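Local coordinates for UPF0678 fatty acid-binding protein-like protein ERS007657_00996 (Mycobacterium tuberculosis, PDB 6R3W) that binds heme b in a surface cleft of a ten-stranded antiparallel beta-barrel and probably isomerises peroxynitrite to nitrate, which would detoxify reactive nitrogen species, at residues S13-S18 with P47-T52; E80-H85 with T90-G95; G114-A119 with T126-S131. All coordinates share one frame; numbering follows the deposited sequence.

Contact 1. Residues S13-S18 with P47-T52; sequences SPLLGS and PFLTYT
Where the chain enters the first strand of the nitrobindin beta-barrel, Leu15 and Leu16 pack against Leu49, near the start of strand 48-57. The barrel belongs to the calycin superfamily, and a 3-10 turn ending at Leu15 leads into strand 17-25. The backbone bond from Leu16 N to Ser13 O (3.1 Å) spans this turn. Leu49 carries the contact from its side and offers one methyl to each partner. Its CD1 lies against Leu15, 4.1 Å from Leu15 CB and equally far from Leu15 CD2, with the two side chains crossing at about a right angle. The second methyl turns to the neighbouring leucine, so that Leu49 CD2 and Leu16 CD2 meet at 3.6 Å. The extended side chain of Leu49 has CG anti to its own carbonyl carbon (chi1 -59°), which carries both methyls toward the turn. The backbones stay well apart, with 8.0 Å between Leu16 CA and Leu49 CA. Strand 33-42 runs between strands 17-25 and 48-57 in the sheet, pairing Gly17 with Phe41 on one flank and Thr50 with Ala42 on the other. Leu15 also touches Leu71 and Ile104, from two further strands, while Leu16 lies on His43 and Leu49 on Leu9. Polar groups of the turn are bound separately: Leu15 O accepts a hydrogen bond from Trp19 NE1, within the predicted GXWXGXG motif, and Pro14 O accepts one from Arg162 NH2. Only methyl and methylene carbons therefore join the two segments, and their cohesion is that of apolar burial without directional bonds.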
# COMPACT_ATOMS: atom_id res chain seq x y z
N SER A 13 0.58 15.79 -0.96
CA SER A 13 -0.70 16.34 -0.44
C SER A 13 -1.90 15.76 -1.19
O SER A 13 -2.94 15.53 -0.56
CB SER A 13 -0.69 17.87 -0.41
OG SER A 13 -0.70 18.44 -1.72
N PRO A 14 -1.81 15.42 -2.51
CA PRO A 14 -2.98 14.85 -3.17
C PRO A 14 -3.44 13.49 -2.60
O PRO A 14 -4.54 13.07 -2.89
CB PRO A 14 -2.53 14.70 -4.64
CG PRO A 14 -1.54 15.84 -4.81
CD PRO A 14 -0.78 15.83 -3.49
N LEU A 15 -2.59 12.80 -1.86
CA LEU A 15 -2.99 11.50 -1.28
C LEU A 15 -3.99 11.72 -0.14
O LEU A 15 -4.76 10.79 0.17
CB LEU A 15 -1.75 10.75 -0.77
CG LEU A 15 -0.97 9.93 -1.80
CD1 LEU A 15 -0.39 10.80 -2.90
CD2 LEU A 15 0.13 9.14 -1.10
N LEU A 16 -3.94 12.85 0.54
CA LEU A 16 -4.77 13.07 1.74
C LEU A 16 -6.25 12.88 1.39
O LEU A 16 -6.72 13.47 0.39
CB LEU A 16 -4.52 14.47 2.27
CG LEU A 16 -3.15 14.69 2.91
CD1 LEU A 16 -2.91 16.18 3.14
CD2 LEU A 16 -3.03 13.92 4.22
N GLY A 17 -6.96 12.19 2.25
CA GLY A 17 -8.40 11.97 2.14
C GLY A 17 -8.76 10.50 2.07
O GLY A 17 -7.94 9.63 2.49
N SER A 18 -9.98 10.24 1.64
CA SER A 18 -10.61 8.92 1.65
C SER A 18 -10.73 8.42 0.23
O SER A 18 -11.05 9.22 -0.67
CB SER A 18 -11.95 8.97 2.32
OG SER A 18 -11.80 9.20 3.72
N PRO A 47 6.37 14.83 9.31
CA PRO A 47 6.71 14.41 7.95
C PRO A 47 6.35 12.95 7.66
O PRO A 47 7.18 12.19 7.09
CB PRO A 47 8.22 14.62 7.81
CG PRO A 47 8.72 15.07 9.15
CD PRO A 47 7.56 15.17 10.10
N PHE A 48 5.12 12.58 7.95
CA PHE A 48 4.55 11.27 7.56
C PHE A 48 3.05 11.42 7.40
O PHE A 48 2.43 12.26 8.09
CB PHE A 48 4.89 10.19 8.60
CG PHE A 48 4.33 10.41 9.99
CD1 PHE A 48 3.05 9.97 10.33
CD2 PHE A 48 5.10 10.99 10.97
CE1 PHE A 48 2.56 10.16 11.61
CE2 PHE A 48 4.62 11.15 12.25
CZ PHE A 48 3.35 10.75 12.57
N LEU A 49 2.50 10.60 6.54
CA LEU A 49 1.06 10.35 6.46
C LEU A 49 0.71 9.15 7.33
O LEU A 49 1.47 8.17 7.34
CB LEU A 49 0.63 10.09 5.01
CG LEU A 49 0.93 11.19 4.01
CD1 LEU A 49 0.51 10.77 2.62
CD2 LEU A 49 0.26 12.49 4.41
N THR A 50 -0.43 9.19 7.98
CA THR A 50 -1.09 8.00 8.52
C THR A 50 -1.83 7.33 7.38
O THR A 50 -2.36 8.02 6.49
CB THR A 50 -2.00 8.33 9.70
OG1 THR A 50 -3.08 9.15 9.22
CG2 THR A 50 -1.26 9.06 10.80
N TYR A 51 -1.93 6.01 7.44
CA TYR A 51 -2.52 5.20 6.36
C TYR A 51 -3.25 4.01 6.95
O TYR A 51 -2.65 3.27 7.75
CB TYR A 51 -1.45 4.75 5.38
CG TYR A 51 -1.85 3.65 4.43
CD1 TYR A 51 -2.72 3.86 3.38
CD2 TYR A 51 -1.43 2.35 4.66
CE1 TYR A 51 -3.10 2.82 2.55
CE2 TYR A 51 -1.77 1.31 3.82
CZ TYR A 51 -2.60 1.55 2.75
OH TYR A 51 -2.99 0.52 1.93
N THR A 52 -4.48 3.80 6.52
CA THR A 52 -5.22 2.58 6.85
C THR A 52 -5.96 2.07 5.63
O THR A 52 -6.47 2.89 4.87
CB THR A 52 -6.16 2.82 8.02
OG1 THR A 52 -7.03 3.88 7.62
CG2 THR A 52 -5.42 3.14 9.30

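Contact 2. Residues E80-H85 with T90-G95; sequences ELVLAH and TEIEVG. With HEM (protoporphyrin IX containing Fe), chain B.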
# COMPACT_ATOMS: atom_id res chain seq x y z
N GLU A 80 9.48 5.80 3.07
CA GLU A 80 9.48 4.57 3.89
C GLU A 80 8.02 4.29 4.26
O GLU A 80 7.42 5.11 4.98
CB GLU A 80 10.36 4.71 5.14
CG GLU A 80 11.83 4.91 4.86
CD GLU A 80 12.62 5.51 5.99
OE1 GLU A 80 12.00 5.92 6.98
OE2 GLU A 80 13.88 5.54 5.89
N LEU A 81 7.48 3.16 3.80
CA LEU A 81 6.10 2.70 4.12
C LEU A 81 6.22 1.63 5.20
O LEU A 81 6.90 0.63 4.98
CB LEU A 81 5.43 2.15 2.86
CG LEU A 81 4.03 1.58 3.05
CD1 LEU A 81 3.03 2.65 3.50
CD2 LEU A 81 3.56 0.93 1.76
N VAL A 82 5.62 1.89 6.35
CA VAL A 82 5.79 1.10 7.57
C VAL A 82 4.44 0.53 7.96
O VAL A 82 3.54 1.33 8.26
CB VAL A 82 6.36 1.99 8.68
CG1 VAL A 82 6.63 1.20 9.95
CG2 VAL A 82 7.61 2.74 8.24
N LEU A 83 4.26 -0.78 7.90
CA LEU A 83 2.91 -1.39 8.01
C LEU A 83 2.90 -2.58 8.95
O LEU A 83 3.84 -3.39 8.98
CB LEU A 83 2.40 -1.85 6.65
CG LEU A 83 2.16 -0.77 5.60
CD1 LEU A 83 1.77 -1.42 4.29
CD2 LEU A 83 1.12 0.24 6.07
N ALA A 84 1.77 -2.72 9.64
CA ALA A 84 1.33 -3.93 10.34
C ALA A 84 0.19 -4.59 9.57
O ALA A 84 -0.68 -3.87 9.01
CB ALA A 84 0.88 -3.58 11.73
N HIS A 85 0.17 -5.91 9.58
CA HIS A 85 -0.86 -6.76 8.96
C HIS A 85 -1.45 -7.68 10.01
O HIS A 85 -0.73 -8.28 10.83
CB HIS A 85 -0.26 -7.61 7.84
CG HIS A 85 0.36 -6.81 6.74
ND1 HIS A 85 -0.35 -6.47 5.62
CD2 HIS A 85 1.61 -6.34 6.58
CE1 HIS A 85 0.43 -5.74 4.84
NE2 HIS A 85 1.62 -5.64 5.41
N THR A 90 4.81 -7.86 9.63
CA THR A 90 5.17 -6.44 9.50
C THR A 90 5.96 -6.24 8.21
O THR A 90 6.60 -7.20 7.70
CB THR A 90 5.99 -5.95 10.69
OG1 THR A 90 7.19 -6.75 10.73
CG2 THR A 90 5.22 -6.02 11.99
N GLU A 91 5.95 -5.02 7.71
CA GLU A 91 6.49 -4.68 6.37
C GLU A 91 7.11 -3.28 6.48
O GLU A 91 6.43 -2.35 6.93
CB GLU A 91 5.33 -4.78 5.32
CG GLU A 91 5.61 -4.24 3.94
CD GLU A 91 4.42 -4.28 3.02
OE1 GLU A 91 3.28 -4.56 3.49
OE2 GLU A 91 4.58 -3.90 1.82
N ILE A 92 8.34 -3.10 5.98
CA ILE A 92 8.89 -1.78 5.65
C ILE A 92 9.29 -1.80 4.19
O ILE A 92 10.16 -2.61 3.81
CB ILE A 92 10.06 -1.38 6.55
CG1 ILE A 92 9.67 -1.43 8.02
CG2 ILE A 92 10.55 -0.01 6.12
CD1 ILE A 92 10.80 -1.07 8.98
N GLU A 93 8.63 -0.97 3.38
CA GLU A 93 9.03 -0.82 1.98
C GLU A 93 9.70 0.52 1.82
O GLU A 93 9.26 1.51 2.45
CB GLU A 93 7.84 -0.89 1.05
CG GLU A 93 7.10 -2.20 1.09
CD GLU A 93 6.37 -2.54 -0.19
OE1 GLU A 93 6.76 -1.98 -1.27
OE2 GLU A 93 5.56 -3.50 -0.14
N VAL A 94 10.77 0.57 1.06
CA VAL A 94 11.54 1.80 0.84
C VAL A 94 11.49 2.11 -0.65
O VAL A 94 11.54 1.19 -1.46
CB VAL A 94 12.96 1.64 1.38
CG1 VAL A 94 13.77 2.91 1.21
CG2 VAL A 94 12.96 1.20 2.83
N GLY A 95 11.47 3.39 -1.00
CA GLY A 95 11.56 3.74 -2.42
C GLY A 95 11.48 5.21 -2.65
O GLY A 95 11.97 6.01 -1.82
CHA HEM B . -3.55 -15.36 0.27
CHB HEM B . -6.48 -11.58 -0.17
CHC HEM B . -2.79 -8.56 0.85
CHD HEM B . 0.02 -12.41 1.77
C1A HEM B . -4.65 -14.58 0.07
C2A HEM B . -5.97 -15.09 -0.16
C3A HEM B . -6.79 -14.02 -0.28
C4A HEM B . -5.99 -12.86 -0.13
CMA HEM B . -8.28 -14.05 -0.48
CAA HEM B . -6.36 -16.55 -0.25
CBA HEM B . -7.18 -16.97 0.96
CGA HEM B . -6.37 -16.83 2.21
O1A HEM B . -6.78 -16.09 3.12
O2A HEM B . -5.31 -17.48 2.34
C1B HEM B . -5.70 -10.42 0.02
C2B HEM B . -6.24 -9.10 -0.03
C3B HEM B . -5.19 -8.22 0.22
C4B HEM B . -4.02 -9.07 0.48
CMB HEM B . -7.68 -8.73 -0.29
CAB HEM B . -5.16 -6.74 0.22
CBB HEM B . -5.96 -6.03 -0.55
C1C HEM B . -1.71 -9.35 1.23
C2C HEM B . -0.47 -8.87 1.70
C3C HEM B . 0.29 -9.96 2.02
C4C HEM B . -0.46 -11.13 1.65
CMC HEM B . -0.11 -7.42 1.80
CAC HEM B . 1.62 -10.01 2.68
CBC HEM B . 1.92 -9.24 3.73
C1D HEM B . -0.71 -13.53 1.37
C2D HEM B . -0.19 -14.90 1.47
C3D HEM B . -1.17 -15.71 1.07
C4D HEM B . -2.31 -14.84 0.69
CMD HEM B . 1.15 -15.31 2.01
CAD HEM B . -1.25 -17.17 1.40
CBD HEM B . -0.79 -17.98 0.28
CGD HEM B . -0.81 -19.46 0.66
O1D HEM B . -1.39 -20.00 1.67
O2D HEM B . -0.22 -20.15 -0.05
NA HEM B . -4.71 -13.19 0.11
NB HEM B . -4.39 -10.35 0.33
NC HEM B . -1.68 -10.72 1.17
ND HEM B . -2.00 -13.54 0.90
FE HEM B . -3.15 -11.99 0.55
O HOH W 1 -3.78 -12.05 2.61
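His85 gives its NE2 hydrogen to Glu91 OE1 at 2.8 Å, a bond bent to 146° at the hydrogen. Glu91 OE1 is met nearly along its C-O axis, and the carboxylate and ring planes are 16° apart, nearly coplanar. One face of the imidazole carries the terminal vinyl carbon CBC of the heme, 3.9 Å above the plane and over the ring centre; His85 CE1 also approaches the heme methyl CMC at 3.5 Å. The ring stands on the side of the heme where water completes the iron's coordination. Glu91 reaches the histidine through an extended chain with CG anti to its backbone N (chi1 170°), and Leu83 runs alongside it, its CD1 3.6 Å from Glu91 OE1. These groups sit on an antiparallel beta hairpin, in which Leu83 faces Glu91 and Leu81 faces Glu93 as hydrogen-bonded pairs; Leu81 N to Glu93 O, at 2.8 Å, is nearly straight. On the other face of the sheet, Val82 packs loosely beside Ile92. Further out, Arg130 NH2 forms a salt bridge to Glu91 OE1, while the remaining imidazole nitrogen, His85 ND1, is hydrogen-bonded to His65 NE2.

Contact 3. Residues G114-A119 with T126-S131; sequences GSIGLA and TALDRS
Ile116 turns CG1 anti to its carbonyl carbon (chi1 -72°) and continues in an extended line to CD1 (chi2 172°), which projects this single methyl across to the backbone of strand 125-135. There CD1 comes down over the flat face of the peptide joining Thr126 and Ala127, 3.3 Å from Thr126 C and 3.4 Å from Ala127 N. Because Ile116 was modelled in two conformers, the tightness of this approach in the one described is doubtful. The same methyl faces the side chain of Leu128, with 4.3 Å between Ile116 CD1 and Leu128 CG. The touched peptide is part of a classic beta bulge, in which Thr126 and Ala127 are both opposite Arg146 of strand 138-147; Arg146 NE also hydrogen-bonds Thr126 OG1. Strands 103-118 and 125-135 form a hairpin, but these two short strand segments have splayed apart, their axes crossing at 129° and coming no closer than 7.2 Å. Ile116 bridges the opening with its side chain where backbone pairing between the segments is absent. Thr110, earlier on strand 103-118, which is interrupted by a bulge or short loop, touches Ile116 and accepts the amide hydrogen of Leu128 N at its OG1. Leu128 itself lines the heme pocket, touching the porphyrin and lying on Leu143 and Met145. The interface thus consists of one methyl laid over a peptide and against a leucine. The contact across these segments rests on van der Waals packing, not on directional bonds.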
# COMPACT_ATOMS: atom_id res chain seq x y z
N GLY A 114 14.44 -2.45 2.90
CA GLY A 114 13.27 -2.60 3.76
C GLY A 114 13.34 -3.88 4.56
O GLY A 114 14.44 -4.36 4.81
N SER A 115 12.20 -4.33 5.05
CA SER A 115 12.09 -5.34 6.13
C SER A 115 10.80 -6.13 5.95
O SER A 115 9.79 -5.51 5.55
CB SER A 115 12.11 -4.66 7.49
OG SER A 115 11.96 -5.61 8.52
N ILE A 116 10.81 -7.40 6.32
CA ILE A 116 9.59 -8.15 6.68
C ILE A 116 9.82 -8.80 8.03
O ILE A 116 10.92 -9.37 8.25
CB ILE A 116 9.27 -9.16 5.58
CG1 ILE A 116 8.75 -8.42 4.34
CG2 ILE A 116 8.29 -10.21 6.08
CD1 ILE A 116 8.57 -9.28 3.14
N GLY A 117 8.83 -8.74 8.88
CA GLY A 117 8.81 -9.53 10.11
C GLY A 117 7.69 -10.53 10.08
O GLY A 117 6.58 -10.20 9.63
N LEU A 118 7.96 -11.75 10.54
CA LEU A 118 6.98 -12.83 10.56
C LEU A 118 6.77 -13.28 12.00
O LEU A 118 7.74 -13.73 12.65
CB LEU A 118 7.48 -13.98 9.71
CG LEU A 118 7.82 -13.68 8.26
CD1 LEU A 118 8.38 -14.91 7.60
CD2 LEU A 118 6.60 -13.17 7.50
N ALA A 119 5.53 -13.28 12.45
CA ALA A 119 5.20 -13.87 13.75
C ALA A 119 5.41 -15.38 13.66
O ALA A 119 5.45 -15.94 12.55
CB ALA A 119 3.79 -13.55 14.14
N THR A 126 8.58 -13.20 2.03
CA THR A 126 9.97 -12.73 2.06
C THR A 126 10.19 -11.44 1.28
O THR A 126 11.21 -10.81 1.52
CB THR A 126 10.96 -13.81 1.63
OG1 THR A 126 10.73 -14.16 0.26
CG2 THR A 126 10.89 -15.03 2.51
N ALA A 127 9.32 -11.08 0.34
CA ALA A 127 9.45 -9.75 -0.31
C ALA A 127 8.09 -9.23 -0.74
O ALA A 127 7.24 -10.03 -1.17
CB ALA A 127 10.42 -9.79 -1.47
N LEU A 128 7.96 -7.91 -0.72
CA LEU A 128 6.79 -7.19 -1.24
C LEU A 128 7.25 -5.96 -2.01
O LEU A 128 8.13 -5.24 -1.49
CB LEU A 128 5.88 -6.78 -0.08
CG LEU A 128 5.25 -7.94 0.68
CD1 LEU A 128 4.76 -7.50 2.05
CD2 LEU A 128 4.15 -8.60 -0.12
N ASP A 129 6.70 -5.78 -3.19
CA ASP A 129 6.92 -4.58 -4.02
C ASP A 129 5.58 -3.91 -4.27
O ASP A 129 4.59 -4.62 -4.55
CB ASP A 129 7.52 -4.93 -5.39
CG ASP A 129 8.96 -5.42 -5.43
OD1 ASP A 129 9.51 -5.80 -4.38
OD2 ASP A 129 9.49 -5.49 -6.56
N ARG A 130 5.54 -2.60 -4.17
CA ARG A 130 4.33 -1.80 -4.47
C ARG A 130 4.65 -0.73 -5.51
O ARG A 130 5.65 -0.00 -5.37
CB ARG A 130 3.80 -1.17 -3.18
CG ARG A 130 3.19 -2.16 -2.21
CD ARG A 130 2.85 -1.50 -0.89
NE ARG A 130 2.53 -2.46 0.15
CZ ARG A 130 1.36 -2.59 0.74
NH1 ARG A 130 0.32 -1.84 0.39
NH2 ARG A 130 1.21 -3.50 1.68
N SER A 131 3.75 -0.60 -6.48
CA SER A 131 3.74 0.48 -7.48
C SER A 131 2.40 1.23 -7.37
O SER A 131 1.38 0.61 -7.60
CB SER A 131 3.95 -0.09 -8.86
OG SER A 131 3.98 0.93 -9.83

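The three contacts follow one another along the chain and belong to the same barrel. Contacts 2 and 3 are closely joined, their centres 7 Å apart: strand 89-100 pairs with strand 103-118 through the probable hydrogen bonds Ile92 N to Ser115 O (2.8 Å) and Thr90 N to Gly117 O (2.9 Å). Leu128 CD1 packs 3.4 Å from Glu91 CD, and both contacts reach the heme, through His85 and Leu128. Contact 1 lies away from the annotated sites, its centre about 15 Å from that of contact 2 and 21 Å from that of contact 3. It meets contact 2 where Tyr51 CD2 touches Leu83 CD2 at 3.6 Å.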